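Local atomic coordinates of EDTA monooxygenase (EDTA-degrading bacterium BNC1, PDB entry 5DQP), a protein that probably acts as an FMN-dependent monooxygenase that uses molecular oxygen to begin the breakdown of EDTA in a bacterium that degrades this chelator. Residues N37-A42 against T83-D88; A232-K237 against A352-L357; S236-R241 against A341-L346. One frame throughout, in Å; residues are numbered along the deposited sequence.

Interaction 1: N37-A42 against T83-D88; sequences NYIRSA and TGRVPD
I39 packs against both R85 and V86 and makes most of this contact, with A42 one helical turn further on completing the apolar side. The buried part is almost wholly hydrocarbon. CG2 of I39 lies 3.9 Å from CG2 of V86, the two side chains sliding past each other in opposite directions. The same V86 CG2 is 4.2 Å from CB of A42, so one methyl touches two residues a helical turn apart on the same flank. Because V86 CG1 stands anti to the backbone N (chi1 -175°), CG2 turns to the N side and faces both I39 and A42, while CG1 lies against the carbonyl O of A42. Branched I39 offers CG2 to V86 and CD1 to the stem of R85, and small A42 lets the valine approach the helix.

The aliphatic stem of R85 packs as closely as V86 does, crossing I39 at about a right angle with CD1 of I39 3.8 Å from CG of R85. The looser, partly exposed side is the guanidinium. Bends at chi2 (98°) and chi3 (54°) fold it back over the isoleucine, whose CG1 lies 4.1 Å above its plane, towards the rim.

The contact joins two consecutive outer helices of the TIM barrel, 35-47 and 75-85, near the point where the chain leaves helix 75-85 for strand 90-96. No hydrogen bond links the two segments, so attraction between them is dispersive and hydrophobic. Arginine serves both sides of the boundary: its methylenes pack on isoleucine, its NH2 forms a salt bridge with E36 on the same helix as I39, and its NE donates to the carbonyl of G84 of the second subunit.

Interaction 2: A232-K237 against A352-L357; sequences AFLGSK and ALRMRL
R354, at the C-terminal end of helix 348-354, reaches across to the turn after barrel strand 229-233 and presents the edge of its guanidinium to two successive carbonyls, those of L234 and G235. NH1 donates to the O of L234 at 3.0 Å in a nearly straight bond (171°), and this oxygen lies in the guanidinium plane. The second bond, from NH2 to the O of G235, is shorter at 2.6 Å but bent to 135°, and the donor stands above the plane of that carbonyl. Two neighbouring nitrogens thus fix the rotation of the group. Its CG is anti to the backbone N (chi1 156°) and the chain bends at chi2, which swings the guanidinium across to the turn.

L234 crosses the arginine at about a right angle, and its CD2 sits over one guanidinium face, 3.8 Å from NH1. The backbone of L234 gives the carbonyl at the edge, and its branched side chain lays a methyl over the face. L234 is the centre of an inverse gamma turn, and the chain turns sharply here as it leaves the strand. G235 follows with a backbone conformation that residues with a side chain rarely adopt, and this brings its own oxygen within range of NH2.

Beside this polar part, M355 crosses F233 at about a right angle. Its CE meets the ring edge, in the ring plane, 3.9 Å from CZ. The flexible thioether bends at chi2 and chi3 to bring this methyl there. A water also donates to the O of L234 at 3.1 Å and, weakly, to the O of M355.

NE of R354 is held in a salt bridge by E344. Buried arginine thus probably has its charge balanced by that carboxylate, while its two remaining nitrogens satisfy the carbonyls of the turn.

Interaction 3: S236-R241 against A341-L346; sequences SKPAGR and ALDEKL
D343 lays its carboxylate against the ring of P238 and the first methylene of K237, at the start of helix 237-253. From CA its CG runs anti to the backbone N (chi1 -179°), straight out from helix 331-344. CB only grazes the proline, 4.1 Å from its CD. CG comes closer, 3.6 Å from the same CD, as the two side chains approach from opposite directions. At the tip the two oxygens divide. OD1 lies 3.8 Å from CG of P238 and accepts from a water at 2.8 Å, which in turn accepts from NZ of K237. OD2 rests 3.5 Å from CD of P238 and 3.6 Å from CB of K237, and accepts from a second water. That water also donates to OE1 of E344 and accepts from the backbone N of K237 at 2.9 Å.

Lysine and aspartate are thus linked through water, for K237 NZ and D343 OD2 stay 4.7 Å apart. A carboxylate probably suits this place, its link to the first-turn amide running through water. Proline also fits the first turn, where its lack of an amide hydrogen costs no helical bond.

The other oxygen of E344, OE2, salt-bridges R354 and R368, bringing in helices 348-354 and 362-374. The contact therefore sets the C-terminal turn of helix 331-344, ended by a Schellman motif at K345, beside the N-terminus of the helix that follows barrel strand 229-233.

How the interactions relate
Interaction 1 comes first along the chain and lies across the centre of the molecule from the other two, its centre about 30 Å from that of interaction 2 and about 36 Å from that of interaction 3. It joins consecutive helices outside the early barrel strands. Interactions 2 and 3 share S236 and K237, have centres about 9 Å apart, and meet through the R354–E344 pair. Their other segments come from helices 331-344 and 348-354, which lie between strands 262-271 and 358-360. One junction after strand 229-233 thus receives the last two helices of that excursion, whereas interaction 1 belongs to the regular helical layer around the barrel.

Interaction 1: N37-A42 against T83-D88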
loop_
_atom_site.group_PDB
_atom_site.type_symbol
_atom_site.label_atom_id
_atom_site.label_comp_id
_atom_site.label_asym_id
_atom_site.label_seq_id
_atom_site.Cartn_x
_atom_site.Cartn_y
_atom_site.Cartn_z
ATOM N N ASN A 37 -6.043 -14.124 7.451
ATOM C CA ASN A 37 -6.163 -13.705 8.841
ATOM C C ASN A 37 -6.833 -12.338 8.943
ATOM O O ASN A 37 -7.622 -12.093 9.856
ATOM C CB ASN A 37 -4.779 -13.676 9.496
ATOM C CG ASN A 37 -4.821 -13.259 10.959
ATOM O OD1 ASN A 37 -5.280 -14.013 11.811
ATOM N ND2 ASN A 37 -4.298 -12.058 11.260
ATOM N N TYR A 38 -6.509 -11.422 8.036
ATOM C CA TYR A 38 -7.110 -10.093 8.103
ATOM C C TYR A 38 -8.471 -10.057 7.431
ATOM O O TYR A 38 -9.363 -9.341 7.895
ATOM C CB TYR A 38 -6.155 -9.062 7.490
ATOM C CG TYR A 38 -4.831 -9.126 8.213
ATOM C CD1 TYR A 38 -4.632 -8.403 9.393
ATOM C CD2 TYR A 38 -3.812 -9.949 7.758
ATOM C CE1 TYR A 38 -3.449 -8.491 10.096
ATOM C CE2 TYR A 38 -2.608 -10.044 8.442
ATOM C CZ TYR A 38 -2.440 -9.319 9.627
ATOM O OH TYR A 38 -1.260 -9.408 10.329
ATOM N N ILE A 39 -8.663 -10.835 6.363
ATOM C CA ILE A 39 -9.990 -10.924 5.762
ATOM C C ILE A 39 -10.988 -11.400 6.803
ATOM O O ILE A 39 -12.081 -10.837 6.944
ATOM C CB ILE A 39 -9.986 -11.857 4.533
ATOM C CG1 ILE A 39 -8.974 -11.400 3.478
ATOM C CG2 ILE A 39 -11.396 -11.942 3.919
ATOM C CD1 ILE A 39 -9.177 -9.989 3.004
ATOM N N ARG A 40 -10.634 -12.468 7.529
ATOM C CA ARG A 40 -11.527 -12.999 8.546
ATOM C C ARG A 40 -11.944 -11.906 9.526
ATOM O O ARG A 40 -13.133 -11.744 9.827
ATOM C CB ARG A 40 -10.860 -14.172 9.266
ATOM C CG ARG A 40 -11.735 -14.878 10.325
ATOM C CD ARG A 40 -11.228 -16.334 10.558
ATOM N NE ARG A 40 -11.663 -16.924 11.828
ATOM C CZ ARG A 40 -11.244 -18.103 12.301
ATOM N NH1 ARG A 40 -10.371 -18.839 11.611
ATOM N NH2 ARG A 40 -11.691 -18.547 13.480
ATOM N N SER A 41 -10.981 -11.115 10.002
ATOM C CA SER A 41 -11.324 -10.078 10.969
ATOM C C SER A 41 -12.123 -8.960 10.328
ATOM O O SER A 41 -13.022 -8.393 10.963
ATOM C CB SER A 41 -10.064 -9.507 11.610
ATOM O OG SER A 41 -9.606 -10.400 12.585
ATOM N N ALA A 42 -11.795 -8.598 9.079
ATOM C CA ALA A 42 -12.528 -7.493 8.470
ATOM C C ALA A 42 -13.959 -7.907 8.147
ATOM O O ALA A 42 -14.874 -7.086 8.250
ATOM C CB ALA A 42 -11.804 -6.979 7.216
ATOM N N THR A 83 -9.625 -4.364 1.352
ATOM C CA THR A 83 -10.822 -3.766 0.763
ATOM C C THR A 83 -11.020 -4.170 -0.688
ATOM O O THR A 83 -12.150 -4.087 -1.185
ATOM C CB THR A 83 -10.818 -2.238 0.895
ATOM O OG1 THR A 83 -9.701 -1.681 0.193
ATOM C CG2 THR A 83 -10.770 -1.839 2.400
ATOM N N GLY A 84 -9.973 -4.649 -1.366
ATOM C CA GLY A 84 -10.195 -5.304 -2.643
ATOM C C GLY A 84 -11.141 -6.481 -2.531
ATOM O O GLY A 84 -11.828 -6.820 -3.494
ATOM N N ARG A 85 -11.211 -7.097 -1.348
ATOM C CA ARG A 85 -11.935 -8.335 -1.097
ATOM C C ARG A 85 -13.186 -8.154 -0.246
ATOM O O ARG A 85 -14.200 -8.809 -0.495
ATOM C CB ARG A 85 -11.008 -9.348 -0.405
ATOM C CG ARG A 85 -11.758 -10.541 0.207
ATOM C CD ARG A 85 -11.726 -11.760 -0.704
ATOM N NE ARG A 85 -10.343 -12.080 -1.049
ATOM C CZ ARG A 85 -9.627 -13.062 -0.511
ATOM N NH1 ARG A 85 -8.373 -13.246 -0.902
ATOM N NH2 ARG A 85 -10.164 -13.864 0.405
ATOM N N VAL A 86 -13.152 -7.291 0.755
ATOM C CA VAL A 86 -14.258 -7.096 1.689
ATOM C C VAL A 86 -14.934 -5.767 1.357
ATOM O O VAL A 86 -14.290 -4.719 1.453
ATOM C CB VAL A 86 -13.758 -7.118 3.138
ATOM C CG1 VAL A 86 -14.921 -7.048 4.115
ATOM C CG2 VAL A 86 -12.886 -8.380 3.380
ATOM N N PRO A 87 -16.211 -5.760 0.982
ATOM C CA PRO A 87 -16.913 -4.499 0.707
ATOM C C PRO A 87 -17.345 -3.778 1.983
ATOM O O PRO A 87 -17.201 -4.281 3.095
ATOM C CB PRO A 87 -18.129 -4.952 -0.099
ATOM C CG PRO A 87 -18.411 -6.333 0.414
ATOM C CD PRO A 87 -17.058 -6.940 0.731
ATOM N N ASP A 88 -17.836 -2.546 1.794
ATOM C CA ASP A 88 -18.545 -1.773 2.813
ATOM C C ASP A 88 -17.641 -1.159 3.878
ATOM O O ASP A 88 -17.646 0.051 4.083
ATOM C CB ASP A 88 -19.597 -2.648 3.504
ATOM C CG ASP A 88 -20.713 -3.080 2.560
ATOM O OD1 ASP A 88 -21.165 -2.263 1.717
ATOM O OD2 ASP A 88 -21.144 -4.240 2.675
#

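Interaction 2: A232-K237 against A352-L357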
loop_
_atom_site.group_PDB
_atom_site.type_symbol
_atom_site.label_atom_id
_atom_site.label_comp_id
_atom_site.label_asym_id
_atom_site.label_seq_id
_atom_site.Cartn_x
_atom_site.Cartn_y
_atom_site.Cartn_z
ATOM N N ALA A 232 -8.506 9.070 21.403
ATOM C CA ALA A 232 -8.284 9.582 22.744
ATOM C C ALA A 232 -8.050 8.440 23.719
ATOM O O ALA A 232 -8.403 7.279 23.474
ATOM C CB ALA A 232 -9.463 10.447 23.236
ATOM N N PHE A 233 -7.438 8.802 24.834
ATOM C CA PHE A 233 -7.216 7.897 25.942
ATOM C C PHE A 233 -8.531 7.699 26.689
ATOM O O PHE A 233 -9.329 8.630 26.842
ATOM C CB PHE A 233 -6.137 8.478 26.860
ATOM C CG PHE A 233 -5.833 7.643 28.058
ATOM C CD1 PHE A 233 -5.212 6.407 27.918
ATOM C CD2 PHE A 233 -6.130 8.109 29.336
ATOM C CE1 PHE A 233 -4.922 5.644 29.032
ATOM C CE2 PHE A 233 -5.839 7.352 30.448
ATOM C CZ PHE A 233 -5.239 6.114 30.296
ATOM N N LEU A 234 -8.784 6.469 27.117
ATOM C CA LEU A 234 -9.985 6.194 27.899
ATOM C C LEU A 234 -9.636 6.389 29.375
ATOM O O LEU A 234 -9.395 5.445 30.127
ATOM C CB LEU A 234 -10.522 4.806 27.596
ATOM C CG LEU A 234 -11.843 4.506 28.320
ATOM C CD1 LEU A 234 -12.999 4.988 27.499
ATOM C CD2 LEU A 234 -11.992 3.013 28.654
ATOM N N GLY A 235 -9.575 7.661 29.777
ATOM C CA GLY A 235 -9.241 8.016 31.144
ATOM C C GLY A 235 -10.540 8.238 31.876
ATOM O O GLY A 235 -11.462 7.414 31.774
ATOM N N SER A 236 -10.660 9.359 32.575
ATOM C CA SER A 236 -11.893 9.595 33.307
ATOM C C SER A 236 -12.956 10.124 32.359
ATOM O O SER A 236 -12.650 10.765 31.360
ATOM C CB SER A 236 -11.673 10.584 34.448
ATOM O OG SER A 236 -11.633 11.919 33.954
ATOM N N LYS A 237 -14.213 9.811 32.665
ATOM C CA LYS A 237 -15.318 10.368 31.895
ATOM C C LYS A 237 -15.339 11.893 31.923
ATOM O O LYS A 237 -15.570 12.493 30.860
ATOM C CB LYS A 237 -16.642 9.795 32.407
ATOM C CG LYS A 237 -17.856 10.160 31.566
ATOM C CD LYS A 237 -18.935 9.124 31.756
ATOM C CE LYS A 237 -20.287 9.736 32.072
ATOM N NZ LYS A 237 -20.419 9.891 33.532
ATOM N N ALA A 352 -6.311 -0.936 39.207
ATOM C CA ALA A 352 -5.179 -1.588 38.542
ATOM C C ALA A 352 -5.576 -2.224 37.217
ATOM O O ALA A 352 -4.791 -2.236 36.259
ATOM C CB ALA A 352 -4.578 -2.665 39.446
ATOM N N LEU A 353 -6.766 -2.815 37.169
ATOM C CA LEU A 353 -7.273 -3.462 35.965
ATOM C C LEU A 353 -7.857 -2.431 34.996
ATOM O O LEU A 353 -7.523 -2.423 33.808
ATOM C CB LEU A 353 -8.325 -4.512 36.361
ATOM C CG LEU A 353 -8.862 -5.411 35.246
ATOM C CD1 LEU A 353 -7.720 -6.243 34.693
ATOM C CD2 LEU A 353 -10.005 -6.299 35.741
ATOM N N ARG A 354 -8.693 -1.525 35.514
ATOM C CA ARG A 354 -9.412 -0.549 34.695
ATOM C C ARG A 354 -8.473 0.321 33.868
ATOM O O ARG A 354 -8.848 0.780 32.782
ATOM C CB ARG A 354 -10.286 0.313 35.616
ATOM C CG ARG A 354 -10.664 1.680 35.091
ATOM C CD ARG A 354 -11.650 1.608 33.913
ATOM N NE ARG A 354 -12.174 2.941 33.602
ATOM C CZ ARG A 354 -11.589 3.784 32.753
ATOM N NH1 ARG A 354 -10.469 3.414 32.126
ATOM N NH2 ARG A 354 -12.116 4.980 32.520
ATOM N N MET A 355 -7.254 0.562 34.358
ATOM C CA MET A 355 -6.310 1.380 33.608
ATOM C C MET A 355 -5.736 0.619 32.420
ATOM O O MET A 355 -5.362 1.232 31.417
ATOM C CB MET A 355 -5.175 1.869 34.517
ATOM C CG MET A 355 -5.607 2.834 35.620
ATOM S SD MET A 355 -6.670 4.169 35.002
ATOM C CE MET A 355 -5.514 5.199 34.109
ATOM N N ARG A 356 -5.683 -0.704 32.505
ATOM C CA ARG A 356 -5.193 -1.550 31.424
ATOM C C ARG A 356 -6.291 -1.935 30.427
ATOM O O ARG A 356 -6.089 -1.831 29.212
ATOM C CB ARG A 356 -4.548 -2.801 32.021
ATOM C CG ARG A 356 -3.509 -2.512 33.118
ATOM C CD ARG A 356 -3.091 -3.802 33.839
ATOM N NE ARG A 356 -2.110 -4.569 33.074
ATOM C CZ ARG A 356 -0.794 -4.505 33.264
ATOM N NH1 ARG A 356 -0.279 -3.724 34.211
ATOM N NH2 ARG A 356 0.012 -5.231 32.507
ATOM N N LEU A 357 -7.459 -2.368 30.909
ATOM C CA LEU A 357 -8.509 -2.831 30.010
ATOM C C LEU A 357 -9.884 -2.662 30.658
ATOM O O LEU A 357 -10.009 -2.266 31.814
ATOM C CB LEU A 357 -8.249 -4.282 29.592
ATOM C CG LEU A 357 -7.918 -5.279 30.700
ATOM C CD1 LEU A 357 -9.138 -5.516 31.546
ATOM C CD2 LEU A 357 -7.393 -6.618 30.145
HETATM O O HOH W 1 -7.698 2.919 29.788
#

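Interaction 3: S236-R241 against A341-L346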
loop_
_atom_site.group_PDB
_atom_site.type_symbol
_atom_site.label_atom_id
_atom_site.label_comp_id
_atom_site.label_asym_id
_atom_site.label_seq_id
_atom_site.Cartn_x
_atom_site.Cartn_y
_atom_site.Cartn_z
ATOM N N SER A 236 -10.660 9.359 32.575
ATOM C CA SER A 236 -11.893 9.595 33.307
ATOM C C SER A 236 -12.956 10.124 32.359
ATOM O O SER A 236 -12.650 10.765 31.360
ATOM C CB SER A 236 -11.673 10.584 34.448
ATOM O OG SER A 236 -11.633 11.919 33.954
ATOM N N LYS A 237 -14.213 9.811 32.665
ATOM C CA LYS A 237 -15.318 10.368 31.895
ATOM C C LYS A 237 -15.339 11.893 31.923
ATOM O O LYS A 237 -15.570 12.493 30.860
ATOM C CB LYS A 237 -16.642 9.795 32.407
ATOM C CG LYS A 237 -17.856 10.160 31.566
ATOM C CD LYS A 237 -18.935 9.124 31.756
ATOM C CE LYS A 237 -20.287 9.736 32.072
ATOM N NZ LYS A 237 -20.419 9.891 33.532
ATOM N N PRO A 238 -15.140 12.574 33.066
ATOM C CA PRO A 238 -15.065 14.051 33.024
ATOM C C PRO A 238 -13.939 14.573 32.153
ATOM O O PRO A 238 -14.147 15.494 31.357
ATOM C CB PRO A 238 -14.860 14.433 34.497
ATOM C CG PRO A 238 -15.524 13.318 35.245
ATOM C CD PRO A 238 -15.169 12.071 34.457
ATOM N N ALA A 239 -12.738 14.019 32.279
ATOM C CA ALA A 239 -11.687 14.409 31.355
ATOM C C ALA A 239 -12.035 14.008 29.920
ATOM O O ALA A 239 -11.545 14.626 28.976
ATOM C CB ALA A 239 -10.358 13.801 31.795
ATOM N N GLY A 240 -12.889 13.004 29.733
ATOM C CA GLY A 240 -13.356 12.697 28.389
ATOM C C GLY A 240 -14.216 13.810 27.819
ATOM O O GLY A 240 -14.043 14.219 26.670
ATOM N N ARG A 241 -15.179 14.292 28.613
ATOM C CA ARG A 241 -16.049 15.377 28.173
ATOM C C ARG A 241 -15.259 16.651 27.921
ATOM O O ARG A 241 -15.498 17.353 26.931
ATOM C CB ARG A 241 -17.141 15.619 29.213
ATOM C CG ARG A 241 -18.289 14.624 29.141
ATOM C CD ARG A 241 -19.084 14.575 30.440
ATOM N NE ARG A 241 -19.274 15.905 31.011
ATOM C CZ ARG A 241 -20.345 16.663 30.798
ATOM N NH1 ARG A 241 -21.332 16.215 30.030
ATOM N NH2 ARG A 241 -20.430 17.864 31.357
ATOM N N ALA A 341 -10.298 6.803 39.486
ATOM C CA ALA A 341 -10.685 6.107 40.708
ATOM C C ALA A 341 -11.815 6.837 41.425
ATOM O O ALA A 341 -12.741 6.203 41.944
ATOM C CB ALA A 341 -9.479 5.945 41.636
ATOM N N LEU A 342 -11.757 8.170 41.470
ATOM C CA LEU A 342 -12.796 8.915 42.170
ATOM C C LEU A 342 -14.090 8.951 41.371
ATOM O O LEU A 342 -15.171 8.737 41.937
ATOM C CB LEU A 342 -12.322 10.332 42.476
ATOM C CG LEU A 342 -11.156 10.377 43.460
ATOM C CD1 LEU A 342 -10.711 11.804 43.616
ATOM C CD2 LEU A 342 -11.522 9.751 44.827
ATOM N N ASP A 343 -14.007 9.213 40.055
ATOM C CA ASP A 343 -15.224 9.303 39.252
ATOM C C ASP A 343 -16.007 7.999 39.264
ATOM O O ASP A 343 -17.242 8.022 39.260
ATOM C CB ASP A 343 -14.935 9.671 37.794
ATOM C CG ASP A 343 -16.248 9.796 36.961
ATOM O OD1 ASP A 343 -17.144 10.566 37.386
ATOM O OD2 ASP A 343 -16.416 9.121 35.911
ATOM N N GLU A 344 -15.309 6.858 39.212
ATOM C CA GLU A 344 -15.945 5.548 39.110
ATOM C C GLU A 344 -16.035 4.832 40.463
ATOM O O GLU A 344 -16.583 3.723 40.534
ATOM C CB GLU A 344 -15.201 4.692 38.062
ATOM C CG GLU A 344 -15.351 5.267 36.646
ATOM C CD GLU A 344 -14.539 4.562 35.523
ATOM O OE1 GLU A 344 -14.262 5.240 34.495
ATOM O OE2 GLU A 344 -14.201 3.354 35.626
ATOM N N LYS A 345 -15.635 5.489 41.538
ATOM C CA LYS A 345 -15.703 4.940 42.885
ATOM C C LYS A 345 -14.985 3.603 43.047
ATOM O O LYS A 345 -15.562 2.673 43.478
ATOM C CB LYS A 345 -17.160 4.896 43.374
ATOM C CG LYS A 345 -17.972 6.111 42.922
ATOM C CD LYS A 345 -19.306 6.318 43.589
ATOM C CE LYS A 345 -19.719 7.763 43.636
ATOM N NZ LYS A 345 -20.158 8.273 42.342
ATOM N N LEU A 346 -13.718 3.547 42.656
ATOM C CA LEU A 346 -12.993 2.293 42.557
ATOM C C LEU A 346 -12.134 2.046 43.788
ATOM O O LEU A 346 -11.721 2.979 44.492
ATOM C CB LEU A 346 -12.115 2.258 41.301
ATOM C CG LEU A 346 -12.844 2.368 39.946
ATOM C CD1 LEU A 346 -11.880 2.261 38.793
ATOM C CD2 LEU A 346 -13.972 1.332 39.766
HETATM O O HOH W 2 -14.316 7.861 34.784
HETATM O O HOH W 3 -18.915 11.692 35.581
#